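Local coordinates for catalase (Corynebacterium glutamicum atcc 13032, PDB 4B7H) that catalyses the breakdown of hydrogen peroxide to water and oxygen at a haem group, and is inhibited by nitric oxide, at the interface of chains A and B and the interface of chains A and C. Sequence-based numbering; all coordinates share one arbitrary frame. Chains: chain A/B/C, Catalase.

Contact 1: the interface of chains A and B. Residues chain A 24-27, 54; chain B 332, 365, 372, 376.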
loop_
_atom_site.group_PDB
_atom_site.type_symbol
_atom_site.label_atom_id
_atom_site.label_comp_id
_atom_site.label_asym_id
_atom_site.label_seq_id
_atom_site.Cartn_x
_atom_site.Cartn_y
_atom_site.Cartn_z
ATOM N N ARG A 24 19.623 12.353 11.164
ATOM C CA ARG A 24 18.930 11.304 10.420
ATOM C C ARG A 24 17.740 10.809 11.231
ATOM O O ARG A 24 17.537 11.211 12.380
ATOM C CB ARG A 24 19.872 10.147 10.083
ATOM C CG ARG A 24 21.021 10.565 9.185
ATOM C CD ARG A 24 21.597 9.395 8.389
ATOM N NE ARG A 24 21.605 8.147 9.144
ATOM C CZ ARG A 24 22.598 7.743 9.930
ATOM N NH1 ARG A 24 23.682 8.491 10.089
ATOM N NH2 ARG A 24 22.501 6.579 10.558
ATOM N N HIS A 25 16.948 9.925 10.644
ATOM C CA HIS A 25 15.736 9.473 11.313
ATOM C C HIS A 25 15.998 8.496 12.456
ATOM O O HIS A 25 15.093 8.212 13.236
ATOM C CB HIS A 25 14.736 8.941 10.287
ATOM C CG HIS A 25 14.318 9.973 9.291
ATOM N ND1 HIS A 25 13.633 9.667 8.133
ATOM C CD2 HIS A 25 14.488 11.318 9.285
ATOM C CE1 HIS A 25 13.391 10.780 7.463
ATOM N NE2 HIS A 25 13.899 11.797 8.142
ATOM N N ASN A 26 17.233 8.003 12.568
ATOM C CA ASN A 26 17.645 7.241 13.753
ATOM C C ASN A 26 18.168 8.159 14.859
ATOM O O ASN A 26 18.492 7.701 15.947
ATOM C CB ASN A 26 18.709 6.187 13.413
ATOM C CG ASN A 26 20.086 6.792 13.209
ATOM O OD1 ASN A 26 20.220 7.903 12.688
ATOM N ND2 ASN A 26 21.124 6.067 13.634
ATOM N N GLY A 27 18.248 9.457 14.589
ATOM C CA GLY A 27 18.735 10.407 15.580
ATOM C C GLY A 27 20.210 10.772 15.495
ATOM O O GLY A 27 20.655 11.645 16.238
ATOM N N GLU A 54 18.161 8.255 2.468
ATOM C CA GLU A 54 17.020 8.414 3.363
ATOM C C GLU A 54 16.202 9.659 2.983
ATOM O O GLU A 54 14.963 9.635 2.959
ATOM C CB GLU A 54 17.507 8.502 4.808
ATOM C CG GLU A 54 16.419 8.589 5.850
ATOM C CD GLU A 54 16.988 8.421 7.239
ATOM O OE1 GLU A 54 17.220 7.267 7.657
ATOM O OE2 GLU A 54 17.227 9.441 7.915
ATOM N N ASN B 332 21.699 1.961 10.763
ATOM C CA ASN B 332 21.573 2.762 11.973
ATOM C C ASN B 332 22.891 2.776 12.729
ATOM O O ASN B 332 23.038 2.126 13.762
ATOM C CB ASN B 332 20.453 2.242 12.874
ATOM C CG ASN B 332 19.087 2.534 12.315
ATOM O OD1 ASN B 332 18.909 3.481 11.545
ATOM N ND2 ASN B 332 18.109 1.730 12.699
ATOM N N ARG B 365 9.711 5.105 10.907
ATOM C CA ARG B 365 10.643 5.625 11.906
ATOM C C ARG B 365 9.927 6.304 13.066
ATOM O O ARG B 365 10.514 6.517 14.128
ATOM C CB ARG B 365 11.589 6.648 11.270
ATOM C CG ARG B 365 12.507 6.097 10.197
ATOM C CD ARG B 365 13.772 5.499 10.767
ATOM N NE ARG B 365 14.734 5.223 9.709
ATOM C CZ ARG B 365 15.974 4.807 9.929
ATOM N NH1 ARG B 365 16.389 4.613 11.174
ATOM N NH2 ARG B 365 16.786 4.569 8.903
ATOM N N PRO B 372 14.144 7.239 18.250
ATOM C CA PRO B 372 15.243 7.309 19.216
ATOM C C PRO B 372 14.838 8.046 20.486
ATOM O O PRO B 372 13.705 8.527 20.605
ATOM C CB PRO B 372 16.317 8.099 18.468
ATOM C CG PRO B 372 15.562 8.940 17.519
ATOM C CD PRO B 372 14.374 8.104 17.083
ATOM N N VAL B 376 14.313 14.031 16.737
ATOM C CA VAL B 376 14.758 13.998 15.348
ATOM C C VAL B 376 14.523 15.372 14.706
ATOM O O VAL B 376 13.408 15.907 14.754
ATOM C CB VAL B 376 14.014 12.891 14.579
ATOM C CG1 VAL B 376 14.236 13.016 13.079
ATOM C CG2 VAL B 376 14.457 11.521 15.090
HETATM O O HOH W 1 12.383 8.590 14.286
#

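Contact 2: the interface of chains A and B. Residues chain A 15-16, 18, 23; chain B 375-377.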
loop_
_atom_site.group_PDB
_atom_site.type_symbol
_atom_site.label_atom_id
_atom_site.label_comp_id
_atom_site.label_asym_id
_atom_site.label_seq_id
_atom_site.Cartn_x
_atom_site.Cartn_y
_atom_site.Cartn_z
ATOM N N ARG A 15 6.151 18.271 17.265
ATOM C CA ARG A 15 7.482 18.385 17.855
ATOM C C ARG A 15 7.731 19.778 18.418
ATOM O O ARG A 15 7.154 20.763 17.940
ATOM C CB ARG A 15 8.555 18.127 16.795
ATOM C CG ARG A 15 8.643 16.710 16.274
ATOM C CD ARG A 15 9.849 16.574 15.361
ATOM N NE ARG A 15 10.013 15.213 14.866
ATOM C CZ ARG A 15 9.751 14.819 13.626
ATOM N NH1 ARG A 15 9.317 15.680 12.711
ATOM N NH2 ARG A 15 9.944 13.548 13.296
ATOM N N PRO A 16 8.619 19.875 19.421
ATOM C CA PRO A 16 9.089 21.209 19.802
ATOM C C PRO A 16 9.930 21.816 18.684
ATOM O O PRO A 16 10.392 21.106 17.788
ATOM C CB PRO A 16 9.958 20.935 21.030
ATOM C CG PRO A 16 10.442 19.534 20.838
ATOM C CD PRO A 16 9.322 18.803 20.147
ATOM N N LEU A 18 13.146 22.967 17.001
ATOM C CA LEU A 18 14.485 22.415 17.094
ATOM C C LEU A 18 15.475 23.341 16.392
ATOM O O LEU A 18 15.121 24.074 15.466
ATOM C CB LEU A 18 14.521 21.020 16.459
ATOM C CG LEU A 18 13.559 19.990 17.059
ATOM C CD1 LEU A 18 13.478 18.740 16.194
ATOM C CD2 LEU A 18 13.976 19.631 18.484
ATOM N N THR A 23 19.363 15.804 12.104
ATOM C CA THR A 23 19.691 14.420 12.411
ATOM C C THR A 23 19.038 13.527 11.378
ATOM O O THR A 23 18.014 13.895 10.784
ATOM C CB THR A 23 19.184 13.966 13.805
ATOM O OG1 THR A 23 17.752 13.880 13.806
ATOM C CG2 THR A 23 19.636 14.923 14.902
ATOM N N GLU B 375 15.322 13.975 20.157
ATOM C CA GLU B 375 14.455 14.525 19.110
ATOM C C GLU B 375 15.109 14.409 17.731
ATOM O O GLU B 375 16.302 14.668 17.569
ATOM C CB GLU B 375 14.102 15.994 19.391
ATOM C CG GLU B 375 13.187 16.217 20.602
ATOM C CD GLU B 375 11.717 15.881 20.346
ATOM O OE1 GLU B 375 11.322 15.667 19.184
ATOM O OE2 GLU B 375 10.942 15.836 21.325
ATOM N N VAL B 376 14.313 14.031 16.737
ATOM C CA VAL B 376 14.758 13.998 15.348
ATOM C C VAL B 376 14.523 15.372 14.706
ATOM O O VAL B 376 13.408 15.907 14.754
ATOM C CB VAL B 376 14.014 12.891 14.579
ATOM C CG1 VAL B 376 14.236 13.016 13.079
ATOM C CG2 VAL B 376 14.457 11.521 15.090
ATOM N N ASN B 377 15.585 15.949 14.142
ATOM C CA ASN B 377 15.523 17.232 13.451
ATOM C C ASN B 377 15.712 17.000 11.959
ATOM O O ASN B 377 16.834 16.856 11.476
ATOM C CB ASN B 377 16.600 18.183 13.987
ATOM C CG ASN B 377 16.493 19.573 13.402
ATOM O OD1 ASN B 377 15.514 19.898 12.742
ATOM N ND2 ASN B 377 17.501 20.408 13.651
HETATM O O HOH W 2 11.376 14.038 17.114
#

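Contact 3: the interface of chains A and C. Residues chain A 42; chain C 284, 289, 291, 432-435, 445.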
loop_
_atom_site.group_PDB
_atom_site.type_symbol
_atom_site.label_atom_id
_atom_site.label_comp_id
_atom_site.label_asym_id
_atom_site.label_seq_id
_atom_site.Cartn_x
_atom_site.Cartn_y
_atom_site.Cartn_z
ATOM N N GLN A 42 35.638 13.671 -8.331
ATOM C CA GLN A 42 35.040 13.453 -9.641
ATOM C C GLN A 42 34.641 11.988 -9.822
ATOM O O GLN A 42 34.233 11.566 -10.907
ATOM C CB GLN A 42 36.019 13.891 -10.738
ATOM C CG GLN A 42 35.470 13.847 -12.161
ATOM C CD GLN A 42 36.247 14.733 -13.092
ATOM O OE1 GLN A 42 35.910 15.905 -13.264
ATOM N NE2 GLN A 42 37.307 14.189 -13.690
ATOM N N GLU C 284 38.930 17.306 -19.379
ATOM C CA GLU C 284 39.677 17.928 -18.285
ATOM C C GLU C 284 40.027 19.391 -18.526
ATOM O O GLU C 284 40.146 20.159 -17.576
ATOM C CB GLU C 284 40.933 17.134 -17.924
ATOM C CG GLU C 284 40.648 15.811 -17.220
ATOM C CD GLU C 284 40.032 15.961 -15.826
ATOM O OE1 GLU C 284 40.017 17.080 -15.264
ATOM O OE2 GLU C 284 39.559 14.940 -15.288
ATOM N N ASN C 289 33.479 22.980 -16.058
ATOM C CA ASN C 289 33.384 21.571 -15.707
ATOM C C ASN C 289 32.314 20.912 -16.580
ATOM O O ASN C 289 31.155 21.339 -16.584
ATOM C CB ASN C 289 33.070 21.391 -14.220
ATOM C CG ASN C 289 33.099 19.935 -13.790
ATOM O OD1 ASN C 289 32.391 19.097 -14.344
ATOM N ND2 ASN C 289 33.937 19.625 -12.800
ATOM N N PHE C 291 30.772 18.175 -16.408
ATOM C CA PHE C 291 29.842 17.267 -15.721
ATOM C C PHE C 291 28.952 17.991 -14.721
ATOM O O PHE C 291 28.156 17.362 -14.010
ATOM C CB PHE C 291 30.613 16.171 -14.983
ATOM C CG PHE C 291 31.656 15.487 -15.827
ATOM C CD1 PHE C 291 31.300 14.842 -17.004
ATOM C CD2 PHE C 291 32.996 15.499 -15.452
ATOM C CE1 PHE C 291 32.253 14.213 -17.794
ATOM C CE2 PHE C 291 33.958 14.861 -16.230
ATOM C CZ PHE C 291 33.590 14.221 -17.409
ATOM N N PRO C 432 36.317 9.019 -16.003
ATOM C CA PRO C 432 37.522 9.849 -16.040
ATOM C C PRO C 432 38.267 9.705 -14.716
ATOM O O PRO C 432 37.872 8.894 -13.872
ATOM C CB PRO C 432 36.952 11.260 -16.170
ATOM C CG PRO C 432 35.675 11.192 -15.389
ATOM C CD PRO C 432 35.118 9.800 -15.641
ATOM N N ASP C 433 39.340 10.468 -14.547
ATOM C CA ASP C 433 40.092 10.531 -13.298
ATOM C C ASP C 433 39.138 10.927 -12.168
ATOM O O ASP C 433 38.424 11.921 -12.288
ATOM C CB ASP C 433 41.174 11.605 -13.479
ATOM C CG ASP C 433 42.176 11.669 -12.334
ATOM O OD1 ASP C 433 41.976 11.035 -11.281
ATOM O OD2 ASP C 433 43.185 12.390 -12.500
ATOM N N PRO C 434 39.101 10.149 -11.072
ATOM C CA PRO C 434 38.260 10.533 -9.924
ATOM C C PRO C 434 38.857 11.692 -9.111
ATOM O O PRO C 434 38.169 12.261 -8.259
ATOM C CB PRO C 434 38.213 9.254 -9.074
ATOM C CG PRO C 434 39.481 8.543 -9.412
ATOM C CD PRO C 434 39.712 8.820 -10.883
ATOM N N HIS C 435 40.116 12.028 -9.371
ATOM C CA HIS C 435 40.822 13.106 -8.657
ATOM C C HIS C 435 40.978 12.870 -7.155
ATOM O O HIS C 435 41.183 13.805 -6.387
ATOM C CB HIS C 435 40.177 14.475 -8.919
ATOM C CG HIS C 435 40.415 14.998 -10.302
ATOM N ND1 HIS C 435 41.244 16.067 -10.558
ATOM C CD2 HIS C 435 39.933 14.598 -11.502
ATOM C CE1 HIS C 435 41.262 16.307 -11.858
ATOM N NE2 HIS C 435 40.478 15.426 -12.454
ATOM N N VAL C 445 35.609 19.255 -9.518
ATOM C CA VAL C 445 36.890 19.762 -10.003
ATOM C C VAL C 445 36.673 21.159 -10.578
ATOM O O VAL C 445 35.730 21.386 -11.354
ATOM C CB VAL C 445 37.479 18.837 -11.083
ATOM C CG1 VAL C 445 38.742 19.435 -11.677
ATOM C CG2 VAL C 445 37.764 17.457 -10.497
HETATM O O HOH W 3 34.296 17.175 -11.252
HETATM O O HOH W 4 37.350 17.782 -14.592
#

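Contact 1: the interface of chains A and B
The guanidinium of B:Arg365 and the carboxylate of A:Glu54 meet with their planes 71° apart. They form a salt bridge, with B:Arg365 NH2 3.0 Å from A:Glu54 OE1. No N-H points at this oxygen, so this is no hydrogen bond. At the guanidinium edge, in plane, B:Arg365 NH1 donates to the amide oxygen B:Asn332 OD1 at 2.8 Å, nearly straight, which should fix the rotation of the group. The side chains of A:Asn26 and B:Asn332 point opposite ways, with amide planes nearly parallel, and A:Asn26 CB lies 3.3 Å from B:Asn332 OD1. Over one face of the A:Arg24 guanidinium, toward the rim, sits A:Asn26 OD1. One face of the A:His25 ring takes A:Glu54 OE2 near its rim. That same oxygen accepts the backbone N-H of A:His25. The B:Arg365 chain bends at chi2 (-85°), which lays its methylenes along A:His25 CB. B:Arg365 CG and CD both lie 3.6 Å from A:His25 CB. B:Pro372 packs on the backbone of A:Asn26. A loop and helix 50-59 of one subunit here meet loops and the 3-10 helix 364-366 of its partner, in a two-fold interface of the catalase tetramer. Water 1 joins the two backbones, 2.9 Å from A:His25 O and 2.8 Å from B:Arg365 O.

Contact 2: the interface of chains A and B
A:Arg15 and B:Glu375 lie alongside, pointing opposite ways, their guanidinium and carboxylate planes nearly perpendicular at 88°. The charged groups do not touch: A:Arg15 NE is 4.5 Å from B:Glu375 OE1. Water 2 joins them instead. It lies in the guanidinium plane, 2.9 Å from A:Arg15 NE, and also bonds to B:Glu375 OE1 and the backbone N of B:Val376. The A:Arg15 chain is extended from CG to NE, which carries its N-H to this water. B:Glu375 bends at chi2 (-77°) and brings its carboxylate against the ring of A:Pro16, with A:Pro16 CD 3.8 Å from B:Glu375 CD. A:Leu18 stands roughly perpendicular to B:Glu375. One of its methyls, CD2, meets the B:Glu375 methylenes, while CD1 packs on the backbone at B:Asn377. Farther along, A:Thr23 exchanges hydrogen bonds with B:Asn377. The backbone A:Thr23 N donates to B:Asn377 O at 2.8 Å. In return, B:Asn377 N donates to the side-chain hydroxyl A:Thr23 OG1 at 3.0 Å. With chi1 at 69°, that hydroxyl lies between its own backbone N and carbonyl carbon, facing the partner's N-H. The patch joins an N-terminal segment of one subunit to a loop of the next, and probably helps hold the catalase tetramer together.

Contact 3: the interface of chains A and C
A:Gln42 inserts its side chain among residues of chain C, and its amide nitrogen donates to acceptors there. This pocket, lined largely by loops, probably helps hold the A and C subunits of the tetramer together. A:Gln42 NE2 donates to the carboxylate oxygen C:Glu284 OE2 at 2.9 Å. The oxygen lies in the amide plane; the donor meets it on the syn side, tilted 25° from the carboxylate plane. A:Gln42 NE2 also donates to the backbone oxygen C:Asp433 O at 2.9 Å. It lies in the plane of this carbonyl, while the oxygen is tilted 22° from the amide plane. The backbone A:Gln42 N donates to C:Pro434 O from above that carbonyl's plane. The chain leaves with CG anti to its own N (chi1 -174°) and stays extended, which takes the amide to C:Glu284. The amide oxygen A:Gln42 OE1 lies at the edge of the C:Phe291 ring, 3.7 Å from C:Phe291 CD2. The ring stands almost perpendicular to the amide. Water 4 links this oxygen to C:Glu284 OE1, and water 3 links it to C:Asn289 ND2 and C:Val445 N. These partners should set which way round the amide sits.

A second shell probably positions these partners. C:His435 NE2 donates to C:Glu284 OE2 at 3.0 Å, from the opposite face of the carboxylate to A:Gln42 NE2. C:Val445 CG2 lies over the centre of the C:His435 ring. C:Asn289 ND2 donates to C:Val445 O at 2.9 Å, in the carbonyl plane and on a lone pair.

Contact 1 and contact 2 are neighbouring parts of one A–B interface, with the centres of their C-alpha atoms about 10 Å apart. They share B:Val376, and residues 23 and 24 of chain A follow directly from one patch to the other. Contact 3 lies on a different interface, between A and C. Its C-alpha centre is about 33 Å from that of contact 1 and about 38 Å from that of contact 2. All three use segments of chain A before residue 60. The N-terminal part of one subunit thus reaches two different partners, which probably helps tie the four-subunit assembly together.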